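Local coordinates for protein probable cobalt-precorrin-6B C(15)-methyltransferase (decarboxylating) (Methanothermobacter thermautotrophicus, PDB 1L3C) that probably catalyses the S-adenosyl-L-methionine-dependent methylation of cobalt-precorrin-6B at C-15 and its decarboxylation at C-12, yielding cobalt-precorrin-7 in anaerobic cobalamin biosynthesis, at residues A18-C23 with I161-A166; Y59-N64 with E93-I98; I131-L136 with N177-I182. All blocks are in the same frame, centred on the assembly; numbering follows the deposited sequence.

Contact 1: residues A18-C23 with I161-A166; sequences AMEVRC and IARGRA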
ATOM      1  N   ALA A  18     -10.858 -10.456   4.529  1.00 30.59           N
ATOM      2  CA  ALA A  18     -10.683 -10.384   3.086  1.00 25.38           C
ATOM      3  C   ALA A  18     -10.075 -11.696   2.587  1.00 28.52           C
ATOM      4  O   ALA A  18      -9.154 -12.246   3.199  1.00 28.74           O
ATOM      5  CB  ALA A  18      -9.782  -9.216   2.724  1.00 27.86           C
HETATM    6  N   MSE A  19     -10.582 -12.179   1.459  1.00 29.88           N
HETATM    7  CA  MSE A  19     -10.131 -13.424   0.871  1.00 30.06           C
HETATM    8  C   MSE A  19      -8.630 -13.520   0.726  1.00 28.11           C
HETATM    9  O   MSE A  19      -8.048 -14.563   0.990  1.00 28.22           O
HETATM   10  CB  MSE A  19     -10.770 -13.610  -0.487  1.00 40.93           C
HETATM   11  CG  MSE A  19     -10.720 -15.030  -0.991  1.00 58.78           C
HETATM   12 SE   MSE A  19     -10.772 -14.991  -2.902  1.00 83.11          SE
HETATM   13  CE  MSE A  19     -12.317 -16.078  -3.286  1.00 76.24           C
ATOM     14  N   GLU A  20      -8.002 -12.431   0.297  1.00 24.29           N
ATOM     15  CA  GLU A  20      -6.546 -12.404   0.096  1.00 27.90           C
ATOM     16  C   GLU A  20      -5.787 -12.674   1.410  1.00 30.08           C
ATOM     17  O   GLU A  20      -4.715 -13.283   1.391  1.00 32.94           O
ATOM     18  CB  GLU A  20      -6.089 -11.075  -0.542  1.00 23.85           C
ATOM     19  CG  GLU A  20      -6.636 -10.775  -1.942  1.00 23.11           C
ATOM     20  CD  GLU A  20      -8.082 -10.227  -1.994  1.00 30.07           C
ATOM     21  OE1 GLU A  20      -8.721  -9.959  -0.942  1.00 24.08           O
ATOM     22  OE2 GLU A  20      -8.575 -10.051  -3.131  1.00 35.12           O
ATOM     23  N   VAL A  21      -6.361 -12.252   2.539  1.00 24.08           N
ATOM     24  CA  VAL A  21      -5.762 -12.482   3.846  1.00 22.59           C
ATOM     25  C   VAL A  21      -5.968 -13.936   4.248  1.00 21.78           C
ATOM     26  O   VAL A  21      -5.036 -14.591   4.707  1.00 27.73           O
ATOM     27  CB  VAL A  21      -6.398 -11.569   4.913  1.00 26.10           C
ATOM     28  CG1 VAL A  21      -5.875 -11.894   6.330  1.00 23.56           C
ATOM     29  CG2 VAL A  21      -6.094 -10.140   4.578  1.00 28.09           C
ATOM     30  N   ARG A  22      -7.187 -14.439   4.066  1.00 24.60           N
ATOM     31  CA  ARG A  22      -7.526 -15.833   4.398  1.00 26.22           C
ATOM     32  C   ARG A  22      -6.637 -16.778   3.583  1.00 26.31           C
ATOM     33  O   ARG A  22      -6.205 -17.837   4.048  1.00 28.92           O
ATOM     34  CB  ARG A  22      -9.006 -16.109   4.099  1.00 22.37           C
ATOM     35  CG  ARG A  22      -9.965 -15.430   5.054  1.00 24.47           C
ATOM     36  CD  ARG A  22     -11.414 -15.900   4.842  1.00 31.72           C
ATOM     37  NE  ARG A  22     -12.147 -15.119   3.845  1.00 29.80           N
ATOM     38  CZ  ARG A  22     -12.630 -15.607   2.704  1.00 33.55           C
ATOM     39  NH1 ARG A  22     -12.479 -16.902   2.376  1.00 32.00           N
ATOM     40  NH2 ARG A  22     -13.256 -14.781   1.876  1.00 31.79           N
ATOM     41  N   CYS A  23      -6.316 -16.343   2.376  1.00 25.76           N
ATOM     42  CA  CYS A  23      -5.473 -17.120   1.511  1.00 29.65           C
ATOM     43  C   CYS A  23      -4.105 -17.272   2.172  1.00 26.42           C
ATOM     44  O   CYS A  23      -3.594 -18.386   2.314  1.00 35.19           O
ATOM     45  CB  CYS A  23      -5.371 -16.421   0.157  1.00 27.95           C
ATOM     46  SG  CYS A  23      -4.921 -17.535  -1.138  1.00 63.11           S
ATOM     47  N   ILE A 161      -4.412  -4.348   0.157  1.00 23.80           N
ATOM     48  CA  ILE A 161      -5.083  -4.892  -1.012  1.00 25.18           C
ATOM     49  C   ILE A 161      -6.032  -3.893  -1.656  1.00 26.42           C
ATOM     50  O   ILE A 161      -6.726  -3.150  -0.961  1.00 28.58           O
ATOM     51  CB  ILE A 161      -5.926  -6.110  -0.616  1.00 22.90           C
ATOM     52  CG1 ILE A 161      -5.079  -7.082   0.197  1.00 28.27           C
ATOM     53  CG2 ILE A 161      -6.501  -6.773  -1.842  1.00 24.98           C
ATOM     54  CD1 ILE A 161      -5.895  -7.849   1.215  1.00 28.28           C
ATOM     55  N   ALA A 162      -6.044  -3.872  -2.983  1.00 19.92           N
ATOM     56  CA  ALA A 162      -6.944  -3.015  -3.720  1.00 18.80           C
ATOM     57  C   ALA A 162      -7.532  -3.934  -4.792  1.00 23.78           C
ATOM     58  O   ALA A 162      -6.818  -4.751  -5.383  1.00 21.71           O
ATOM     59  CB  ALA A 162      -6.209  -1.859  -4.354  1.00 16.91           C
ATOM     60  N   ARG A 163      -8.847  -3.849  -4.972  1.00 25.42           N
ATOM     61  CA  ARG A 163      -9.570  -4.655  -5.942  1.00 21.65           C
ATOM     62  C   ARG A 163     -10.207  -3.679  -6.913  1.00 21.55           C
ATOM     63  O   ARG A 163     -10.568  -2.580  -6.539  1.00 24.78           O
ATOM     64  CB  ARG A 163     -10.669  -5.489  -5.254  1.00 19.55           C
ATOM     65  CG  ARG A 163     -10.187  -6.475  -4.190  1.00 21.79           C
ATOM     66  CD  ARG A 163     -11.359  -7.209  -3.594  1.00 29.89           C
ATOM     67  NE  ARG A 163     -10.978  -8.032  -2.453  1.00 42.93           N
ATOM     68  CZ  ARG A 163     -11.761  -8.270  -1.398  1.00 48.58           C
ATOM     69  NH1 ARG A 163     -12.986  -7.752  -1.316  1.00 46.39           N
ATOM     70  NH2 ARG A 163     -11.317  -9.038  -0.416  1.00 49.20           N
ATOM     71  N   GLY A 164     -10.310  -4.052  -8.174  1.00 20.98           N
ATOM     72  CA  GLY A 164     -10.927  -3.155  -9.124  1.00 25.17           C
ATOM     73  C   GLY A 164     -12.447  -3.268  -9.085  1.00 26.61           C
ATOM     74  O   GLY A 164     -12.977  -4.354  -8.881  1.00 28.94           O
ATOM     75  N   ARG A 165     -13.145  -2.144  -9.185  1.00 27.73           N
ATOM     76  CA  ARG A 165     -14.604  -2.144  -9.212  1.00 29.91           C
ATOM     77  C   ARG A 165     -14.973  -1.609 -10.591  1.00 32.03           C
ATOM     78  O   ARG A 165     -14.533  -0.541 -11.002  1.00 30.40           O
ATOM     79  CB  ARG A 165     -15.218  -1.250  -8.138  1.00 29.40           C
ATOM     80  CG  ARG A 165     -16.741  -1.211  -8.224  1.00 37.94           C
ATOM     81  CD  ARG A 165     -17.344  -0.207  -7.293  1.00 49.52           C
ATOM     82  NE  ARG A 165     -17.169  -0.564  -5.892  1.00 65.79           N
ATOM     83  CZ  ARG A 165     -17.057   0.316  -4.895  1.00 72.85           C
ATOM     84  NH1 ARG A 165     -17.089   1.626  -5.122  1.00 73.69           N
ATOM     85  NH2 ARG A 165     -16.991  -0.117  -3.648  1.00 72.44           N
ATOM     86  N   ALA A 166     -15.692  -2.418 -11.353  1.00 37.29           N
ATOM     87  CA  ALA A 166     -16.123  -2.028 -12.686  1.00 37.52           C
ATOM     88  C   ALA A 166     -17.199  -0.949 -12.626  1.00 39.09           C
ATOM     89  O   ALA A 166     -18.266  -1.144 -12.049  1.00 42.24           O
ATOM     90  CB  ALA A 166     -16.635  -3.232 -13.416  1.00 29.39           C
TER
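The E20-R163 salt bridge ties the first turn of helix 19-29 to strand 154-166, an edge strand, within this chain, of the mixed sheet of a class I methyltransferase. R163 grips the carboxylate side-on with two nitrogens. Its NH2 lies 2.8 Å from E20 OE1, on the syn lone pair and in the guanidinium plane, with a nearly straight N-H (166°). R163 NE stands 3.2 Å from E20 OE2, a more tilted bond, and the two flat groups are nearly coplanar. An arginine suits the place because its extended chain reaches the helix and its several N-H groups can serve both E20, through NE and NH2, and D4. E20 comes the other way, the bend at chi2 (79°) turning its carboxylate toward the guanidinium. Were R163 replaced by a leucine, the buried carboxylate of E20 would probably be left without its cationic mate, and D4 would lose a salt-bridge partner. I161-R163 pair antiparallel with a strand of a neighbouring subunit, which continues the sheet. I161 packs against V21 and the aliphatic part of E20: its CD1 lies 3.7 Å from E20 CB and 4.1 Å from V21 CG2, while I161 CG2 packs 3.8 Å from E20 CD.

Contact 2: residues Y59-N64 with E93-I98; sequences YAIDRN and EALCKI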
ATOM      1  N   TYR A  59     -11.924 -25.976  16.308  1.00 27.71           N
ATOM      2  CA  TYR A  59     -12.664 -25.484  17.457  1.00 26.77           C
ATOM      3  C   TYR A  59     -12.773 -23.994  17.206  1.00 29.05           C
ATOM      4  O   TYR A  59     -11.755 -23.302  17.105  1.00 33.01           O
ATOM      5  CB  TYR A  59     -11.908 -25.763  18.753  1.00 28.82           C
ATOM      6  CG  TYR A  59     -11.803 -27.244  19.095  1.00 36.23           C
ATOM      7  CD1 TYR A  59     -10.766 -28.025  18.575  1.00 38.67           C
ATOM      8  CD2 TYR A  59     -12.750 -27.871  19.923  1.00 32.72           C
ATOM      9  CE1 TYR A  59     -10.676 -29.402  18.853  1.00 40.72           C
ATOM     10  CE2 TYR A  59     -12.667 -29.244  20.215  1.00 33.37           C
ATOM     11  CZ  TYR A  59     -11.624 -30.003  19.675  1.00 39.78           C
ATOM     12  OH  TYR A  59     -11.506 -31.357  19.930  1.00 40.46           O
ATOM     13  N   ALA A  60     -13.995 -23.522  16.999  1.00 28.82           N
ATOM     14  CA  ALA A  60     -14.250 -22.111  16.741  1.00 23.62           C
ATOM     15  C   ALA A  60     -14.796 -21.453  18.003  1.00 27.97           C
ATOM     16  O   ALA A  60     -15.814 -21.888  18.522  1.00 34.91           O
ATOM     17  CB  ALA A  60     -15.223 -21.976  15.594  1.00 21.19           C
ATOM     18  N   ILE A  61     -14.134 -20.398  18.475  1.00 28.92           N
ATOM     19  CA  ILE A  61     -14.524 -19.702  19.689  1.00 27.10           C
ATOM     20  C   ILE A  61     -14.841 -18.230  19.441  1.00 34.92           C
ATOM     21  O   ILE A  61     -14.196 -17.590  18.601  1.00 37.07           O
ATOM     22  CB  ILE A  61     -13.365 -19.742  20.689  1.00 30.15           C
ATOM     23  CG1 ILE A  61     -12.957 -21.184  20.921  1.00 28.96           C
ATOM     24  CG2 ILE A  61     -13.725 -19.034  22.012  1.00 31.68           C
ATOM     25  CD1 ILE A  61     -11.683 -21.306  21.697  1.00 33.94           C
ATOM     26  N   ASP A  62     -15.818 -17.701  20.185  1.00 37.86           N
ATOM     27  CA  ASP A  62     -16.189 -16.289  20.108  1.00 41.99           C
ATOM     28  C   ASP A  62     -17.099 -15.941  21.274  1.00 42.77           C
ATOM     29  O   ASP A  62     -17.932 -16.750  21.656  1.00 46.07           O
ATOM     30  CB  ASP A  62     -16.885 -15.946  18.780  1.00 45.43           C
ATOM     31  CG  ASP A  62     -16.599 -14.495  18.316  1.00 56.35           C
ATOM     32  OD1 ASP A  62     -16.784 -13.521  19.106  1.00 56.50           O
ATOM     33  OD2 ASP A  62     -16.170 -14.335  17.150  1.00 60.15           O
ATOM     34  N   ARG A  63     -16.916 -14.753  21.859  1.00 48.65           N
ATOM     35  CA  ARG A  63     -17.756 -14.294  22.981  1.00 48.82           C
ATOM     36  C   ARG A  63     -19.138 -13.925  22.438  1.00 49.45           C
ATOM     37  O   ARG A  63     -20.169 -14.249  23.035  1.00 52.20           O
ATOM     38  CB  ARG A  63     -17.161 -13.045  23.624  1.00 51.77           C
ATOM     39  CG  ARG A  63     -15.678 -13.098  23.860  1.00 64.72           C
ATOM     40  CD  ARG A  63     -15.114 -11.687  23.799  1.00 78.80           C
ATOM     41  NE  ARG A  63     -14.364 -11.361  25.005  1.00 88.01           N
ATOM     42  CZ  ARG A  63     -14.919 -11.056  26.175  1.00 91.89           C
ATOM     43  NH1 ARG A  63     -16.244 -11.023  26.307  1.00 91.53           N
ATOM     44  NH2 ARG A  63     -14.145 -10.814  27.226  1.00 94.08           N
ATOM     45  N   ASN A  64     -19.138 -13.212  21.314  1.00 49.25           N
ATOM     46  CA  ASN A  64     -20.364 -12.764  20.653  1.00 47.23           C
ATOM     47  C   ASN A  64     -21.197 -13.944  20.122  1.00 47.83           C
ATOM     48  O   ASN A  64     -20.789 -14.664  19.211  1.00 48.82           O
ATOM     49  CB  ASN A  64     -20.009 -11.778  19.523  1.00 46.53           C
ATOM     50  CG  ASN A  64     -21.228 -11.200  18.854  1.00 46.94           C
ATOM     51  OD1 ASN A  64     -22.359 -11.533  19.218  1.00 45.42           O
ATOM     52  ND2 ASN A  64     -21.013 -10.341  17.858  1.00 49.69           N
ATOM     53  N   GLU A  93     -11.416 -19.181  29.002  1.00 47.31           N
ATOM     54  CA  GLU A  93     -12.086 -20.307  29.623  1.00 48.74           C
ATOM     55  C   GLU A  93     -12.272 -21.451  28.642  1.00 45.70           C
ATOM     56  O   GLU A  93     -11.937 -22.592  28.960  1.00 43.15           O
ATOM     57  CB  GLU A  93     -13.442 -19.867  30.177  1.00 59.70           C
ATOM     58  CG  GLU A  93     -13.334 -18.685  31.146  1.00 72.51           C
ATOM     59  CD  GLU A  93     -14.672 -18.315  31.766  1.00 82.70           C
ATOM     60  OE1 GLU A  93     -15.612 -17.962  31.006  1.00 89.22           O
ATOM     61  OE2 GLU A  93     -14.783 -18.380  33.014  1.00 85.27           O
ATOM     62  N   ALA A  94     -12.774 -21.128  27.445  1.00 43.92           N
ATOM     63  CA  ALA A  94     -13.028 -22.109  26.386  1.00 38.52           C
ATOM     64  C   ALA A  94     -11.754 -22.845  25.966  1.00 37.12           C
ATOM     65  O   ALA A  94     -11.748 -24.060  25.803  1.00 37.98           O
ATOM     66  CB  ALA A  94     -13.673 -21.421  25.177  1.00 36.31           C
ATOM     67  N   LEU A  95     -10.660 -22.110  25.844  1.00 39.15           N
ATOM     68  CA  LEU A  95      -9.391 -22.705  25.452  1.00 40.14           C
ATOM     69  C   LEU A  95      -8.897 -23.758  26.434  1.00 42.99           C
ATOM     70  O   LEU A  95      -8.162 -24.667  26.059  1.00 41.16           O
ATOM     71  CB  LEU A  95      -8.316 -21.623  25.304  1.00 38.69           C
ATOM     72  CG  LEU A  95      -8.361 -20.760  24.050  1.00 33.96           C
ATOM     73  CD1 LEU A  95      -7.524 -19.517  24.274  1.00 36.57           C
ATOM     74  CD2 LEU A  95      -7.858 -21.566  22.866  1.00 31.77           C
ATOM     75  N   CYS A  96      -9.264 -23.613  27.701  1.00 45.53           N
ATOM     76  CA  CYS A  96      -8.831 -24.560  28.728  1.00 48.07           C
ATOM     77  C   CYS A  96      -9.488 -25.928  28.563  1.00 48.27           C
ATOM     78  O   CYS A  96      -8.932 -26.940  28.998  1.00 45.03           O
ATOM     79  CB  CYS A  96      -9.137 -24.010  30.130  1.00 52.34           C
ATOM     80  SG  CYS A  96      -8.063 -22.645  30.662  1.00 63.37           S
ATOM     81  N   LYS A  97     -10.648 -25.948  27.901  1.00 45.57           N
ATOM     82  CA  LYS A  97     -11.419 -27.169  27.690  1.00 42.43           C
ATOM     83  C   LYS A  97     -11.128 -27.878  26.362  1.00 44.11           C
ATOM     84  O   LYS A  97     -11.792 -28.850  26.014  1.00 48.37           O
ATOM     85  CB  LYS A  97     -12.908 -26.831  27.702  1.00 39.65           C
ATOM     86  CG  LYS A  97     -13.359 -25.858  28.764  1.00 40.90           C
ATOM     87  CD  LYS A  97     -14.837 -25.552  28.577  1.00 48.03           C
ATOM     88  CE  LYS A  97     -15.347 -24.556  29.612  1.00 54.34           C
ATOM     89  NZ  LYS A  97     -16.813 -24.283  29.446  1.00 58.49           N
ATOM     90  N   ILE A  98     -10.135 -27.413  25.626  1.00 43.18           N
ATOM     91  CA  ILE A  98      -9.825 -27.961  24.311  1.00 36.96           C
ATOM     92  C   ILE A  98      -8.578 -28.855  24.337  1.00 39.43           C
ATOM     93  O   ILE A  98      -7.749 -28.760  25.249  1.00 40.60           O
ATOM     94  CB  ILE A  98      -9.629 -26.754  23.348  1.00 40.14           C
ATOM     95  CG1 ILE A  98     -10.979 -26.116  23.056  1.00 45.15           C
ATOM     96  CG2 ILE A  98      -8.947 -27.119  22.052  1.00 43.51           C
ATOM     97  CD1 ILE A  98     -10.837 -24.862  22.242  1.00 57.14           C
TER
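L95 O and I98 O both accept from NZ of K123, so one ammonium fastens two carbonyls of the chain that faces strand 57-62. Within this backbone K97 N also donates to A94 O at 3.0 Å, holding the turn that brings A94, L95 and I98 against the strand. Between the segments themselves the contact is wholly apolar. I61 is its middle: CG1 lies anti to the carbonyl carbon (chi1 -55°) and the chain runs on extended, so that I61 CD1 meets I98 CD1 tip to tip at 3.7 Å. L95 crosses this branch at about a right angle, its CD2 4.0 Å from I61 CD1. The second branch, I61 CG2, rests 4.0 Å from A94 CB, where a methyl is small enough to let helix 91-96 come close. The branched chain of I98 lets it meet both strand residues: CD1 also packs 3.8 Å from Y59 CB, while CG2 lies over one face of the Y59 ring in a CH-pi contact, 4.1 Å from the centroid, 14° off the normal and displaced toward the CG-CD1 side. V38 of strand 36-40 joins I61, L95 and I98, extending the buried layer across the sheet. At the end of the strand D62 OD1 accepts from N64 N in an Asx turn, and D62 OD2 accepts from G43 N of the glycine-rich loop. A helix packed on a strand that ends in an acidic residue belongs to the Rossmann-like class I methyltransferase fold, and D62 does bind S-adenosyl-L-methionine here.

Contact 3: residues I131-L136 with N177-I182; sequences IVTAIL and NPVALI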
ATOM      1  N   ILE A 131      -0.949 -17.825  14.418  1.00 23.20           N
ATOM      2  CA  ILE A 131      -1.103 -16.721  13.478  1.00 19.06           C
ATOM      3  C   ILE A 131      -2.074 -15.751  14.111  1.00 20.71           C
ATOM      4  O   ILE A 131      -3.184 -16.127  14.456  1.00 18.85           O
ATOM      5  CB  ILE A 131      -1.703 -17.196  12.157  1.00 24.50           C
ATOM      6  CG1 ILE A 131      -0.775 -18.233  11.514  1.00 27.59           C
ATOM      7  CG2 ILE A 131      -1.917 -16.014  11.219  1.00 22.42           C
ATOM      8  CD1 ILE A 131      -1.515 -19.259  10.698  1.00 24.33           C
ATOM      9  N   VAL A 132      -1.622 -14.522  14.319  1.00 20.20           N
ATOM     10  CA  VAL A 132      -2.438 -13.478  14.914  1.00 18.32           C
ATOM     11  C   VAL A 132      -2.797 -12.459  13.838  1.00 21.87           C
ATOM     12  O   VAL A 132      -1.929 -12.001  13.093  1.00 21.84           O
ATOM     13  CB  VAL A 132      -1.688 -12.753  16.061  1.00 19.69           C
ATOM     14  CG1 VAL A 132      -2.544 -11.631  16.609  1.00 20.43           C
ATOM     15  CG2 VAL A 132      -1.313 -13.736  17.176  1.00 14.02           C
ATOM     16  N   THR A 133      -4.081 -12.137  13.764  1.00 26.72           N
ATOM     17  CA  THR A 133      -4.663 -11.202  12.811  1.00 30.44           C
ATOM     18  C   THR A 133      -4.763  -9.871  13.532  1.00 32.28           C
ATOM     19  O   THR A 133      -5.454  -9.776  14.547  1.00 40.49           O
ATOM     20  CB  THR A 133      -6.090 -11.684  12.453  1.00 32.87           C
ATOM     21  OG1 THR A 133      -6.010 -12.824  11.589  1.00 40.05           O
ATOM     22  CG2 THR A 133      -6.896 -10.597  11.805  1.00 45.10           C
ATOM     23  N   ALA A 134      -4.113  -8.832  13.014  1.00 32.08           N
ATOM     24  CA  ALA A 134      -4.145  -7.529  13.672  1.00 28.88           C
ATOM     25  C   ALA A 134      -4.703  -6.395  12.818  1.00 30.92           C
ATOM     26  O   ALA A 134      -4.276  -6.175  11.682  1.00 32.42           O
ATOM     27  CB  ALA A 134      -2.771  -7.176  14.172  1.00 31.83           C
ATOM     28  N   ILE A 135      -5.677  -5.693  13.386  1.00 30.65           N
ATOM     29  CA  ILE A 135      -6.347  -4.566  12.746  1.00 32.10           C
ATOM     30  C   ILE A 135      -5.925  -3.299  13.480  1.00 31.41           C
ATOM     31  O   ILE A 135      -5.835  -2.220  12.900  1.00 32.23           O
ATOM     32  CB  ILE A 135      -7.880  -4.700  12.881  1.00 38.90           C
ATOM     33  CG1 ILE A 135      -8.364  -5.901  12.085  1.00 43.98           C
ATOM     34  CG2 ILE A 135      -8.579  -3.419  12.448  1.00 46.88           C
ATOM     35  CD1 ILE A 135      -7.786  -5.946  10.658  1.00 48.97           C
ATOM     36  N   LEU A 136      -5.750  -3.432  14.788  1.00 28.64           N
ATOM     37  CA  LEU A 136      -5.346  -2.321  15.609  1.00 24.88           C
ATOM     38  C   LEU A 136      -3.835  -2.244  15.673  1.00 29.31           C
ATOM     39  O   LEU A 136      -3.121  -3.254  15.658  1.00 33.20           O
ATOM     40  CB  LEU A 136      -5.898  -2.486  17.005  1.00 26.01           C
ATOM     41  CG  LEU A 136      -7.397  -2.796  16.981  1.00 29.42           C
ATOM     42  CD1 LEU A 136      -7.878  -3.046  18.394  1.00 24.37           C
ATOM     43  CD2 LEU A 136      -8.177  -1.663  16.329  1.00 24.20           C
ATOM     44  N   ASN A 177      -8.859  -2.125   4.295  1.00 25.75           N
ATOM     45  CA  ASN A 177      -8.012  -1.621   5.376  1.00 25.71           C
ATOM     46  C   ASN A 177      -6.823  -2.548   5.526  1.00 24.47           C
ATOM     47  O   ASN A 177      -6.952  -3.748   5.301  1.00 26.02           O
ATOM     48  CB  ASN A 177      -8.780  -1.544   6.678  1.00 19.89           C
ATOM     49  CG  ASN A 177      -9.866  -0.513   6.632  1.00 22.95           C
ATOM     50  OD1 ASN A 177      -9.851   0.393   5.792  1.00 19.01           O
ATOM     51  ND2 ASN A 177     -10.828  -0.641   7.526  1.00 24.83           N
ATOM     52  N   PRO A 178      -5.647  -2.004   5.858  1.00 22.49           N
ATOM     53  CA  PRO A 178      -4.449  -2.830   6.026  1.00 23.15           C
ATOM     54  C   PRO A 178      -4.664  -3.912   7.102  1.00 26.27           C
ATOM     55  O   PRO A 178      -5.317  -3.667   8.118  1.00 32.54           O
ATOM     56  CB  PRO A 178      -3.405  -1.820   6.512  1.00 20.39           C
ATOM     57  CG  PRO A 178      -3.956  -0.493   6.117  1.00 21.43           C
ATOM     58  CD  PRO A 178      -5.406  -0.616   6.281  1.00 19.63           C
ATOM     59  N   VAL A 179      -4.151  -5.111   6.866  1.00 27.78           N
ATOM     60  CA  VAL A 179      -4.237  -6.191   7.854  1.00 25.06           C
ATOM     61  C   VAL A 179      -2.819  -6.754   8.034  1.00 24.31           C
ATOM     62  O   VAL A 179      -2.091  -6.950   7.060  1.00 27.62           O
ATOM     63  CB  VAL A 179      -5.153  -7.335   7.389  1.00 24.68           C
ATOM     64  CG1 VAL A 179      -5.288  -8.374   8.483  1.00 21.71           C
ATOM     65  CG2 VAL A 179      -6.520  -6.804   7.039  1.00 28.63           C
ATOM     66  N   ALA A 180      -2.414  -6.964   9.277  1.00 21.25           N
ATOM     67  CA  ALA A 180      -1.102  -7.511   9.570  1.00 22.76           C
ATOM     68  C   ALA A 180      -1.239  -8.933  10.129  1.00 26.58           C
ATOM     69  O   ALA A 180      -2.188  -9.254  10.867  1.00 22.20           O
ATOM     70  CB  ALA A 180      -0.383  -6.625  10.569  1.00 22.72           C
ATOM     71  N   LEU A 181      -0.330  -9.806   9.725  1.00 23.58           N
ATOM     72  CA  LEU A 181      -0.346 -11.163  10.224  1.00 22.30           C
ATOM     73  C   LEU A 181       0.962 -11.356  10.990  1.00 23.15           C
ATOM     74  O   LEU A 181       2.051 -11.136  10.446  1.00 20.39           O
ATOM     75  CB  LEU A 181      -0.460 -12.161   9.069  1.00 22.65           C
ATOM     76  CG  LEU A 181      -1.724 -12.082   8.196  1.00 27.36           C
ATOM     77  CD1 LEU A 181      -1.729 -13.202   7.147  1.00 28.88           C
ATOM     78  CD2 LEU A 181      -2.967 -12.193   9.060  1.00 24.30           C
ATOM     79  N   ILE A 182       0.845 -11.660  12.280  1.00 22.23           N
ATOM     80  CA  ILE A 182       2.006 -11.908  13.128  1.00 17.36           C
ATOM     81  C   ILE A 182       2.024 -13.417  13.295  1.00 19.42           C
ATOM     82  O   ILE A 182       1.042 -14.002  13.708  1.00 23.54           O
ATOM     83  CB  ILE A 182       1.874 -11.187  14.496  1.00 18.95           C
ATOM     84  CG1 ILE A 182       1.905  -9.662  14.295  1.00 19.54           C
ATOM     85  CG2 ILE A 182       3.047 -11.539  15.402  1.00 19.80           C
ATOM     86  CD1 ILE A 182       0.568  -9.052  14.045  1.00 15.78           C
TER
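V132 and I182 form an antiparallel hydrogen-bonded pair, joined by V132 N to I182 O at 2.8 Å (175°) and by I182 N to V132 O at 2.9 Å. Two residues on, A134 N reaches A180 O at 2.9 Å and A180 N returns to A134 O at 3.1 Å. T133 and L181 make the non-hydrogen-bonded pair between them; their side chains run alongside each other in one direction, with L181 CD2 4.0 Å from T133 OG1. On the other face chi1 (-66°) and chi2 (89°) of I182 together bring its CD1 to 3.8 Å from A134 CB, a side chain small enough to let the methyl come over it. Past the strand, I135 reaches back with CD1 to V179 CG2 at 3.9 Å. Farther out, helix 137-149 covers the face of A134, A180 and I182, while L24 and I25 of helix 19-29 cover that of T133 and L181. N177 OD1 accepts from S175 N of another subunit. This is the reversed strand pairing of the class I methyltransferase sheet. With backbone polar atoms satisfied by four well-aligned bonds, the mostly aliphatic side chains can pack against a helix on each face.

Overall arrangement
Near the N terminus, helix 19-29 supplies the first half of contact 1, whose loop closes only when the chain reaches strand 154-166. Nested inside that loop, contact 2 closes the much shorter span from strand 57-62 to helix 91-96. Contact 3 opens after contact 2 has closed, at strand 128-134, and closes on strand 171-184 once contact 1 is complete; contacts 1 and 3 therefore cross. They also touch, V21 CG1 lying 4.0 Å from L181 CD2. All three reach one sheet: contact 2 its cofactor-binding parallel half, contact 3 the change to antiparallel, contact 1 the far strand. The centres of contacts 1 and 2 are about 29 Å apart.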